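Local coordinates for BH0493 protein (Bacillus halodurans C-125, PDB 2QEE) that binds zinc and is a putative member of the amidohydrolase superfamily, its reaction inferred only from that family, at residues P34-I39 with R154-E159; L40-D45 with E127-T132; D147-N152 with L173-N178. All coordinates share one frame; numbering follows the deposited sequence.

Contact 1 of 3, residues P34-I39 with R154-E159; sequences PNFGEI and RISWLE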
loop_
_atom_site.group_PDB
_atom_site.type_symbol
_atom_site.label_atom_id
_atom_site.label_comp_id
_atom_site.label_asym_id
_atom_site.label_seq_id
_atom_site.Cartn_x
_atom_site.Cartn_y
_atom_site.Cartn_z
ATOM N N PRO C 34 26.929 -3.594 28.682
ATOM C CA PRO C 34 27.728 -4.795 28.762
ATOM C C PRO C 34 27.949 -5.231 30.213
ATOM O O PRO C 34 28.117 -6.409 30.426
ATOM C CB PRO C 34 29.042 -4.415 28.048
ATOM C CG PRO C 34 29.073 -2.928 28.030
ATOM C CD PRO C 34 27.638 -2.485 28.003
ATOM N N ASN C 35 27.902 -4.296 31.164
ATOM C CA ASN C 35 27.985 -4.660 32.602
ATOM C C ASN C 35 26.802 -5.497 33.090
ATOM O O ASN C 35 26.887 -6.164 34.134
ATOM C CB ASN C 35 28.237 -3.440 33.518
ATOM C CG ASN C 35 27.074 -2.492 33.579
ATOM O OD1 ASN C 35 26.411 -2.276 32.572
ATOM N ND2 ASN C 35 26.828 -1.890 34.753
ATOM N N PHE C 36 25.702 -5.526 32.333
ATOM C CA PHE C 36 24.592 -6.426 32.693
ATOM C C PHE C 36 24.892 -7.880 32.354
ATOM O O PHE C 36 24.084 -8.765 32.617
ATOM C CB PHE C 36 23.280 -5.983 32.022
ATOM C CG PHE C 36 22.595 -4.855 32.728
ATOM C CD1 PHE C 36 23.269 -3.659 33.021
ATOM C CD2 PHE C 36 21.268 -4.991 33.138
ATOM C CE1 PHE C 36 22.629 -2.599 33.672
ATOM C CE2 PHE C 36 20.607 -3.930 33.794
ATOM C CZ PHE C 36 21.304 -2.724 34.059
ATOM N N GLY C 37 26.019 -8.112 31.714
ATOM C CA GLY C 37 26.477 -9.492 31.403
ATOM C C GLY C 37 25.895 -10.231 30.203
ATOM O O GLY C 37 25.679 -9.639 29.146
ATOM N N GLU C 38 25.677 -11.538 30.369
ATOM C CA GLU C 38 25.303 -12.464 29.292
ATOM C C GLU C 38 24.021 -12.126 28.516
ATOM O O GLU C 38 23.859 -12.630 27.394
ATOM C CB GLU C 38 25.176 -13.911 29.819
ATOM C CG GLU C 38 26.485 -14.546 30.334
ATOM C CD GLU C 38 27.555 -14.772 29.261
ATOM O OE1 GLU C 38 28.465 -15.603 29.494
ATOM O OE2 GLU C 38 27.499 -14.130 28.183
ATOM N N ILE C 39 23.130 -11.351 29.107
ATOM C CA ILE C 39 21.895 -10.957 28.398
ATOM C C ILE C 39 22.190 -10.032 27.207
ATOM O O ILE C 39 21.346 -9.909 26.320
ATOM C CB ILE C 39 20.805 -10.246 29.260
ATOM C CG1 ILE C 39 21.390 -9.155 30.137
ATOM C CG2 ILE C 39 20.035 -11.251 30.087
ATOM C CD1 ILE C 39 20.273 -8.317 30.784
ATOM N N ARG C 154 16.101 -8.449 36.218
ATOM C CA ARG C 154 15.711 -7.821 37.476
ATOM C C ARG C 154 16.899 -7.810 38.483
ATOM O O ARG C 154 17.127 -6.813 39.173
ATOM C CB ARG C 154 14.446 -8.496 38.060
ATOM C CG ARG C 154 13.781 -7.650 39.169
ATOM C CD ARG C 154 12.393 -8.159 39.636
ATOM N NE ARG C 154 12.478 -9.507 40.156
ATOM C CZ ARG C 154 12.307 -10.589 39.408
ATOM N NH1 ARG C 154 12.043 -10.454 38.111
ATOM N NH2 ARG C 154 12.383 -11.804 39.951
ATOM N N ILE C 155 17.688 -8.874 38.466
ATOM C CA ILE C 155 18.832 -9.063 39.404
ATOM C C ILE C 155 19.843 -7.906 39.395
ATOM O O ILE C 155 20.158 -7.314 40.459
ATOM C CB ILE C 155 19.552 -10.410 39.140
ATOM C CG1 ILE C 155 18.614 -11.575 39.520
ATOM C CG2 ILE C 155 20.803 -10.509 39.994
ATOM C CD1 ILE C 155 19.216 -13.003 39.413
ATOM N N SER C 156 20.333 -7.585 38.197
ATOM C CA SER C 156 21.300 -6.507 38.036
ATOM C C SER C 156 20.744 -5.203 38.617
ATOM O O SER C 156 21.455 -4.461 39.306
ATOM C CB SER C 156 21.684 -6.347 36.559
ATOM O OG SER C 156 22.243 -7.546 36.038
ATOM N N TRP C 157 19.466 -4.920 38.345
ATOM C CA TRP C 157 18.835 -3.725 38.842
ATOM C C TRP C 157 18.820 -3.745 40.359
ATOM O O TRP C 157 19.171 -2.769 41.003
ATOM C CB TRP C 157 17.409 -3.605 38.332
ATOM C CG TRP C 157 17.409 -3.237 36.830
ATOM C CD1 TRP C 157 17.045 -4.040 35.778
ATOM C CD2 TRP C 157 17.827 -1.984 36.257
ATOM N NE1 TRP C 157 17.194 -3.351 34.570
ATOM C CE2 TRP C 157 17.664 -2.087 34.843
ATOM C CE3 TRP C 157 18.297 -0.778 36.797
ATOM C CZ2 TRP C 157 18.009 -1.026 33.968
ATOM C CZ3 TRP C 157 18.626 0.278 35.930
ATOM C CH2 TRP C 157 18.462 0.134 34.519
ATOM N N LEU C 158 18.360 -4.865 40.887
ATOM C CA LEU C 158 18.271 -5.017 42.348
ATOM C C LEU C 158 19.647 -5.022 42.998
ATOM O O LEU C 158 19.764 -4.603 44.150
ATOM C CB LEU C 158 17.413 -6.232 42.720
ATOM C CG LEU C 158 15.889 -6.073 42.447
ATOM C CD1 LEU C 158 15.107 -7.332 42.789
ATOM C CD2 LEU C 158 15.196 -4.825 43.079
ATOM N N GLU C 159 20.668 -5.481 42.281
ATOM C CA GLU C 159 22.065 -5.412 42.753
ATOM C C GLU C 159 22.654 -4.023 42.664
ATOM O O GLU C 159 23.811 -3.828 43.061
ATOM C CB GLU C 159 22.976 -6.379 42.005
ATOM C CG GLU C 159 22.732 -7.822 42.302
ATOM C CD GLU C 159 23.620 -8.736 41.497
ATOM O OE1 GLU C 159 23.742 -9.927 41.874
ATOM O OE2 GLU C 159 24.200 -8.282 40.477
HETATM O O HOH W 1 21.359 -8.765 33.814
#

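Contact 2 of 3, residues L40-D45 with E127-T132; sequences LLWDID and EEQVDT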
loop_
_atom_site.group_PDB
_atom_site.type_symbol
_atom_site.label_atom_id
_atom_site.label_comp_id
_atom_site.label_asym_id
_atom_site.label_seq_id
_atom_site.Cartn_x
_atom_site.Cartn_y
_atom_site.Cartn_z
ATOM N N LEU C 40 23.346 -9.374 27.201
ATOM C CA LEU C 40 23.844 -8.730 25.962
ATOM C C LEU C 40 24.329 -9.794 24.994
ATOM O O LEU C 40 25.412 -10.415 25.194
ATOM C CB LEU C 40 24.970 -7.707 26.269
ATOM C CG LEU C 40 25.587 -7.054 25.017
ATOM C CD1 LEU C 40 24.578 -6.111 24.340
ATOM C CD2 LEU C 40 26.824 -6.216 25.378
ATOM N N LEU C 41 23.548 -9.996 23.910
ATOM C CA LEU C 41 23.876 -11.006 22.900
ATOM C C LEU C 41 24.774 -10.411 21.845
ATOM O O LEU C 41 24.507 -9.298 21.366
ATOM C CB LEU C 41 22.599 -11.546 22.208
ATOM C CG LEU C 41 21.573 -12.153 23.189
ATOM C CD1 LEU C 41 20.373 -12.676 22.415
ATOM C CD2 LEU C 41 22.207 -13.327 24.045
ATOM N N TRP C 42 25.826 -11.134 21.481
ATOM C CA TRP C 42 26.739 -10.732 20.406
ATOM C C TRP C 42 27.513 -11.870 19.824
ATOM O O TRP C 42 27.677 -12.901 20.474
ATOM C CB TRP C 42 27.718 -9.646 20.819
ATOM C CG TRP C 42 28.700 -9.936 21.970
ATOM C CD1 TRP C 42 28.434 -9.892 23.307
ATOM C CD2 TRP C 42 30.108 -10.184 21.844
ATOM N NE1 TRP C 42 29.608 -10.147 24.045
ATOM C CE2 TRP C 42 30.638 -10.344 23.164
ATOM C CE3 TRP C 42 30.975 -10.317 20.750
ATOM C CZ2 TRP C 42 32.003 -10.583 23.401
ATOM C CZ3 TRP C 42 32.345 -10.611 20.984
ATOM C CH2 TRP C 42 32.835 -10.734 22.311
ATOM N N ASP C 43 27.995 -11.632 18.602
ATOM C CA ASP C 43 28.807 -12.508 17.744
ATOM C C ASP C 43 28.088 -13.115 16.577
ATOM O O ASP C 43 26.853 -13.065 16.520
ATOM C CB ASP C 43 29.667 -13.557 18.504
ATOM C CG ASP C 43 28.903 -14.811 18.913
ATOM O OD1 ASP C 43 27.816 -15.164 18.379
ATOM O OD2 ASP C 43 29.432 -15.490 19.828
ATOM N N ILE C 44 28.849 -13.709 15.670
ATOM C CA ILE C 44 28.271 -14.246 14.395
ATOM C C ILE C 44 27.255 -15.378 14.604
ATOM O O ILE C 44 26.288 -15.514 13.827
ATOM C CB ILE C 44 29.375 -14.634 13.407
ATOM C CG1 ILE C 44 28.852 -15.064 12.032
ATOM C CG2 ILE C 44 30.265 -15.783 14.031
ATOM C CD1 ILE C 44 27.967 -14.024 11.283
ATOM N N ASP C 45 27.490 -16.259 15.580
ATOM C CA ASP C 45 26.508 -17.286 15.889
ATOM C C ASP C 45 25.188 -16.713 16.377
ATOM O O ASP C 45 24.126 -17.231 16.014
ATOM C CB ASP C 45 27.079 -18.246 16.944
ATOM C CG ASP C 45 28.142 -19.177 16.370
ATOM O OD1 ASP C 45 28.291 -19.295 15.143
ATOM O OD2 ASP C 45 28.832 -19.830 17.166
ATOM N N GLU C 127 32.811 -5.625 26.466
ATOM C CA GLU C 127 33.075 -4.190 26.566
ATOM C C GLU C 127 33.821 -3.719 25.308
ATOM O O GLU C 127 33.488 -2.662 24.722
ATOM C CB GLU C 127 33.869 -3.870 27.838
ATOM C CG GLU C 127 33.034 -3.911 29.122
ATOM C CD GLU C 127 32.765 -5.316 29.623
ATOM O OE1 GLU C 127 33.366 -6.294 29.103
ATOM O OE2 GLU C 127 31.930 -5.450 30.556
ATOM N N GLU C 128 34.791 -4.504 24.867
ATOM C CA GLU C 128 35.548 -4.174 23.634
ATOM C C GLU C 128 34.632 -4.196 22.407
ATOM O O GLU C 128 34.745 -3.315 21.543
ATOM C CB GLU C 128 36.676 -5.164 23.407
ATOM C CG GLU C 128 37.799 -4.989 24.414
ATOM C CD GLU C 128 38.870 -6.055 24.319
ATOM O OE1 GLU C 128 38.605 -7.207 23.885
ATOM O OE2 GLU C 128 40.013 -5.720 24.710
ATOM N N GLN C 129 33.762 -5.204 22.332
ATOM C CA GLN C 129 32.886 -5.344 21.150
ATOM C C GLN C 129 31.890 -4.211 21.106
ATOM O O GLN C 129 31.566 -3.695 20.012
ATOM C CB GLN C 129 32.201 -6.724 21.059
ATOM C CG GLN C 129 31.387 -6.952 19.744
ATOM C CD GLN C 129 32.254 -6.991 18.461
ATOM O OE1 GLN C 129 33.412 -6.534 18.448
ATOM N NE2 GLN C 129 31.677 -7.527 17.361
ATOM N N VAL C 130 31.340 -3.861 22.249
ATOM C CA VAL C 130 30.459 -2.669 22.324
ATOM C C VAL C 130 31.216 -1.438 21.789
ATOM O O VAL C 130 30.694 -0.692 20.957
ATOM C CB VAL C 130 29.874 -2.451 23.764
ATOM C CG1 VAL C 130 29.203 -1.127 23.877
ATOM C CG2 VAL C 130 28.876 -3.552 24.092
ATOM N N ASP C 131 32.433 -1.203 22.267
ATOM C CA ASP C 131 33.214 -0.068 21.751
ATOM C C ASP C 131 33.355 -0.105 20.231
ATOM O O ASP C 131 33.121 0.891 19.569
ATOM C CB ASP C 131 34.595 -0.032 22.421
ATOM C CG ASP C 131 34.532 0.482 23.834
ATOM O OD1 ASP C 131 33.482 0.994 24.269
ATOM O OD2 ASP C 131 35.578 0.402 24.528
ATOM N N THR C 132 33.784 -1.242 19.698
ATOM C CA THR C 132 33.940 -1.410 18.269
ATOM C C THR C 132 32.620 -1.136 17.533
ATOM O O THR C 132 32.585 -0.348 16.574
ATOM C CB THR C 132 34.412 -2.822 17.934
ATOM O OG1 THR C 132 35.674 -3.064 18.601
ATOM C CG2 THR C 132 34.620 -2.950 16.439
#

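Contact 3 of 3, residues D147-N152 with L173-N178; sequences DPFDDN and LDPLLN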
loop_
_atom_site.group_PDB
_atom_site.type_symbol
_atom_site.label_atom_id
_atom_site.label_comp_id
_atom_site.label_asym_id
_atom_site.label_seq_id
_atom_site.Cartn_x
_atom_site.Cartn_y
_atom_site.Cartn_z
ATOM N N ASP C 147 12.865 -5.128 31.350
ATOM C CA ASP C 147 11.687 -5.871 31.771
ATOM C C ASP C 147 11.852 -6.363 33.217
ATOM O O ASP C 147 12.588 -7.324 33.451
ATOM C CB ASP C 147 11.477 -7.071 30.870
ATOM C CG ASP C 147 10.171 -7.788 31.166
ATOM O OD1 ASP C 147 9.514 -7.467 32.172
ATOM O OD2 ASP C 147 9.773 -8.634 30.351
ATOM N N PRO C 148 11.188 -5.687 34.150
ATOM C CA PRO C 148 11.362 -6.018 35.569
ATOM C C PRO C 148 10.752 -7.378 35.900
ATOM O O PRO C 148 10.952 -7.890 37.017
ATOM C CB PRO C 148 10.631 -4.920 36.279
ATOM C CG PRO C 148 9.703 -4.361 35.327
ATOM C CD PRO C 148 10.275 -4.565 33.967
ATOM N N PHE C 149 10.007 -7.951 34.959
ATOM C CA PHE C 149 9.417 -9.260 35.169
ATOM C C PHE C 149 10.386 -10.342 34.762
ATOM O O PHE C 149 10.211 -11.518 35.100
ATOM C CB PHE C 149 8.092 -9.383 34.433
ATOM C CG PHE C 149 7.081 -8.421 34.928
ATOM C CD1 PHE C 149 6.259 -8.749 35.988
ATOM C CD2 PHE C 149 6.958 -7.169 34.351
ATOM C CE1 PHE C 149 5.330 -7.844 36.458
ATOM C CE2 PHE C 149 6.029 -6.243 34.830
ATOM C CZ PHE C 149 5.226 -6.596 35.895
ATOM N N ASP C 150 11.440 -9.975 34.046
ATOM C CA ASP C 150 12.448 -10.972 33.721
ATOM C C ASP C 150 13.471 -11.140 34.869
ATOM O O ASP C 150 14.265 -10.233 35.176
ATOM C CB ASP C 150 13.163 -10.708 32.391
ATOM C CG ASP C 150 14.079 -11.874 31.997
ATOM O OD1 ASP C 150 13.639 -12.777 31.250
ATOM O OD2 ASP C 150 15.222 -11.948 32.472
ATOM N N ASP C 151 13.473 -12.332 35.462
ATOM C CA ASP C 151 14.377 -12.648 36.603
ATOM C C ASP C 151 15.848 -12.341 36.346
ATOM O O ASP C 151 16.530 -11.764 37.201
ATOM C CB ASP C 151 14.215 -14.119 37.020
ATOM C CG ASP C 151 12.823 -14.447 37.539
ATOM O OD1 ASP C 151 12.013 -13.538 37.842
ATOM O OD2 ASP C 151 12.527 -15.660 37.637
ATOM N N ASN C 152 16.340 -12.732 35.180
ATOM C CA ASN C 152 17.717 -12.479 34.820
ATOM C C ASN C 152 18.080 -11.010 34.512
ATOM O O ASN C 152 19.259 -10.646 34.480
ATOM C CB ASN C 152 18.147 -13.380 33.680
ATOM C CG ASN C 152 19.596 -13.155 33.291
ATOM O OD1 ASN C 152 19.870 -12.545 32.263
ATOM N ND2 ASN C 152 20.531 -13.589 34.142
ATOM N N LEU C 173 6.452 -3.022 29.868
ATOM C CA LEU C 173 5.326 -3.383 30.759
ATOM C C LEU C 173 4.355 -4.462 30.250
ATOM O O LEU C 173 3.307 -4.644 30.877
ATOM C CB LEU C 173 4.568 -2.132 31.162
ATOM C CG LEU C 173 5.332 -1.098 32.031
ATOM C CD1 LEU C 173 4.514 0.145 32.205
ATOM C CD2 LEU C 173 5.765 -1.749 33.362
ATOM N N ASP C 174 4.717 -5.212 29.203
ATOM C CA ASP C 174 3.819 -6.208 28.593
ATOM C C ASP C 174 3.179 -7.156 29.664
ATOM O O ASP C 174 1.963 -7.317 29.675
ATOM C CB ASP C 174 4.539 -7.003 27.498
ATOM C CG ASP C 174 4.917 -6.101 26.313
ATOM O OD1 ASP C 174 5.247 -4.954 26.554
ATOM O OD2 ASP C 174 4.850 -6.528 25.169
ATOM N N PRO C 175 4.001 -7.746 30.551
ATOM C CA PRO C 175 3.434 -8.744 31.486
ATOM C C PRO C 175 2.398 -8.132 32.390
ATOM O O PRO C 175 1.373 -8.791 32.703
ATOM C CB PRO C 175 4.660 -9.211 32.277
ATOM C CG PRO C 175 5.844 -9.015 31.276
ATOM C CD PRO C 175 5.467 -7.632 30.712
ATOM N N LEU C 176 2.629 -6.897 32.815
ATOM C CA LEU C 176 1.651 -6.168 33.603
ATOM C C LEU C 176 0.372 -5.787 32.868
ATOM O O LEU C 176 -0.720 -5.995 33.365
ATOM C CB LEU C 176 2.271 -4.938 34.254
ATOM C CG LEU C 176 1.326 -4.022 35.027
ATOM C CD1 LEU C 176 1.005 -4.742 36.380
ATOM C CD2 LEU C 176 1.966 -2.645 35.333
ATOM N N LEU C 177 0.509 -5.190 31.692
ATOM C CA LEU C 177 -0.692 -4.759 30.994
ATOM C C LEU C 177 -1.445 -5.895 30.305
ATOM O O LEU C 177 -2.662 -5.843 30.267
ATOM C CB LEU C 177 -0.343 -3.671 29.940
ATOM C CG LEU C 177 -0.174 -2.240 30.450
ATOM C CD1 LEU C 177 0.626 -2.206 31.684
ATOM C CD2 LEU C 177 0.523 -1.385 29.396
ATOM N N ASN C 178 -0.707 -6.854 29.732
ATOM C CA ASN C 178 -1.268 -7.881 28.841
ATOM C C ASN C 178 -1.544 -9.192 29.562
ATOM O O ASN C 178 -2.321 -10.004 29.060
ATOM C CB ASN C 178 -0.318 -8.189 27.688
ATOM C CG ASN C 178 -0.159 -6.997 26.749
ATOM O OD1 ASN C 178 -0.957 -6.057 26.818
ATOM N ND2 ASN C 178 0.918 -7.003 25.947
#

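Contact 1 of 3, residues P34-I39 with R154-E159
Phe36 and Trp157 form a T-shaped (edge-to-face) pair. It ties the loop after strand 24-26 to helix 151-158 in the amidohydrolase fold. The phenyl edge points at the indole face, with the ring planes 70° apart. CE2 of Phe36 comes to 3.5 Å from NE1 of Trp157, and its CZ lies over the rim of the indole on the benzo side. One turn of 3-10 helix, residues 34-36, presents the phenyl ring. Its CG lies anti to the carbonyl carbon (chi1 -80°), and this carries the ring end toward the helix.

Ser156 meets the same ring from another direction. Its CB sits over one phenyl face, 4.1 Å from the ring centroid, in a CH-pi contact. The phenyl group is therefore held by a methylene on a face and by an indole at its edge. Met217 of helix 200-217 also packs on Trp157. With an alanine here instead of Trp157, the phenyl edge is likely to lose its aromatic partner, and a gap would probably open beside helix 200-217. All three residues are buried. The polar link is a water that donates to O of Phe36 at 3.0 Å and lies 2.7 Å from OG of Ser156.

Contact 2 of 3, residues L40-D45 with E127-T132
This is a buried, mainly apolar contact between the loop leading into helix 44-48 and the side of helix 126-136. Trp42 on Gln129 and Leu40 on Val130 are its two pairs. The aliphatic part of Gln129 lies over one face of the Trp42 indole. CB of Gln129 stands 3.9 Å from the centroid of the six-membered ring, 16° off its normal, so this is a CH-pi contact. CG of Gln129 approaches the same benzo part and comes to 3.5 Å from CE3 of Trp42. The Gln129 chain leaves with CG anti to the backbone N (chi1 -174°) and then bends at its second torsion. Its methylenes meet the indole while its amide plane stays 36° from the ring plane.

The amide finds its partners elsewhere. NE2 bonds to Glu362 and OE1 accepts from Lys124. The indole is tied at its other end, where NE1 of Trp42 bonds to OG of Ser126, just before the helix segment. These bonds are likely to fix how the indole and the amide are turned.

The loop belongs to the amidohydrolase fold. It comes after strand 24-26 and the zinc ligands His28 and His30 that follow it. The side chain of Leu40 is about 9 Å from that of His30 and about 14 Å from the bound zinc. CD2 of Leu40 meets CG2 of Val130 at 3.6 Å, one methyl against another, and Pro34 packs beside both residues. Farther along, Asp43 is the N-cap of helix 44-48, and its OD1 accepts from the backbone N of Glu46. The backbone N of Asp43 bonds to OE1 of Glu362, the carboxylate that also holds Gln129 through OE2.

Contact 3 of 3, residues D147-N152 with L173-N178
The Phe149 ring carries the Pro175 ring over one face, and OD1 of Asp147 lies at its edge, in the ring plane. CB of Pro175 is 3.9 Å from the phenyl centroid and 20° off the ring normal, a CH-pi contact displaced toward the rim. Leu176 approaches obliquely at the far end, where its CB is 3.8 Å from CZ of Phe149. The contact joins a type I beta turn, Asp147 to Asp150, to the first turn of helix 174-178. The turn follows strand 139-143 of the amidohydrolase fold and leads into helix 151-158.

Phe149 CG is anti to the carbonyl carbon (chi1 -63°), which brings the ring onto the proline. Pro175 also packs against Asp147, with its CG 4.1 Å from OD2 of Asp147. That carboxylate oxygen has a salt bridge to Arg172, while OD1 turns back to the local backbone. Phe209 meets the Phe149 ring as well. Leu176 extends the apolar patch to Val206 and Leu210 of helix 200-217. The zinc lies about 11 Å from the Asp147 side chain.

Asp147 makes an Asx turn: the backbone N of Phe149 donates to OD1 of Asp147 at 2.9 Å. The N-H meets this oxygen from above the carboxylate plane, 45° out of it.

In the fold
Contacts 1 and 2 are buried; contact 3 is partly buried. Contacts 1 and 3 share helix 151-158: contact 3 uses the turn before it and contact 1 its later residues. Arg154 NH1, on that helix, bonds back to Pro148 O. Contacts 1 and 2 are neighbours along one loop and touch through Pro34. Contacts 2 and 3 do not touch; their centres are about 25 Å apart. Each contact has an aromatic ring meeting a CH group over its face. Contact 1 adds a second aromatic ring and a bridging water. Contact 2 adds a methyl pair, and contact 3 an aspartate beside the proline.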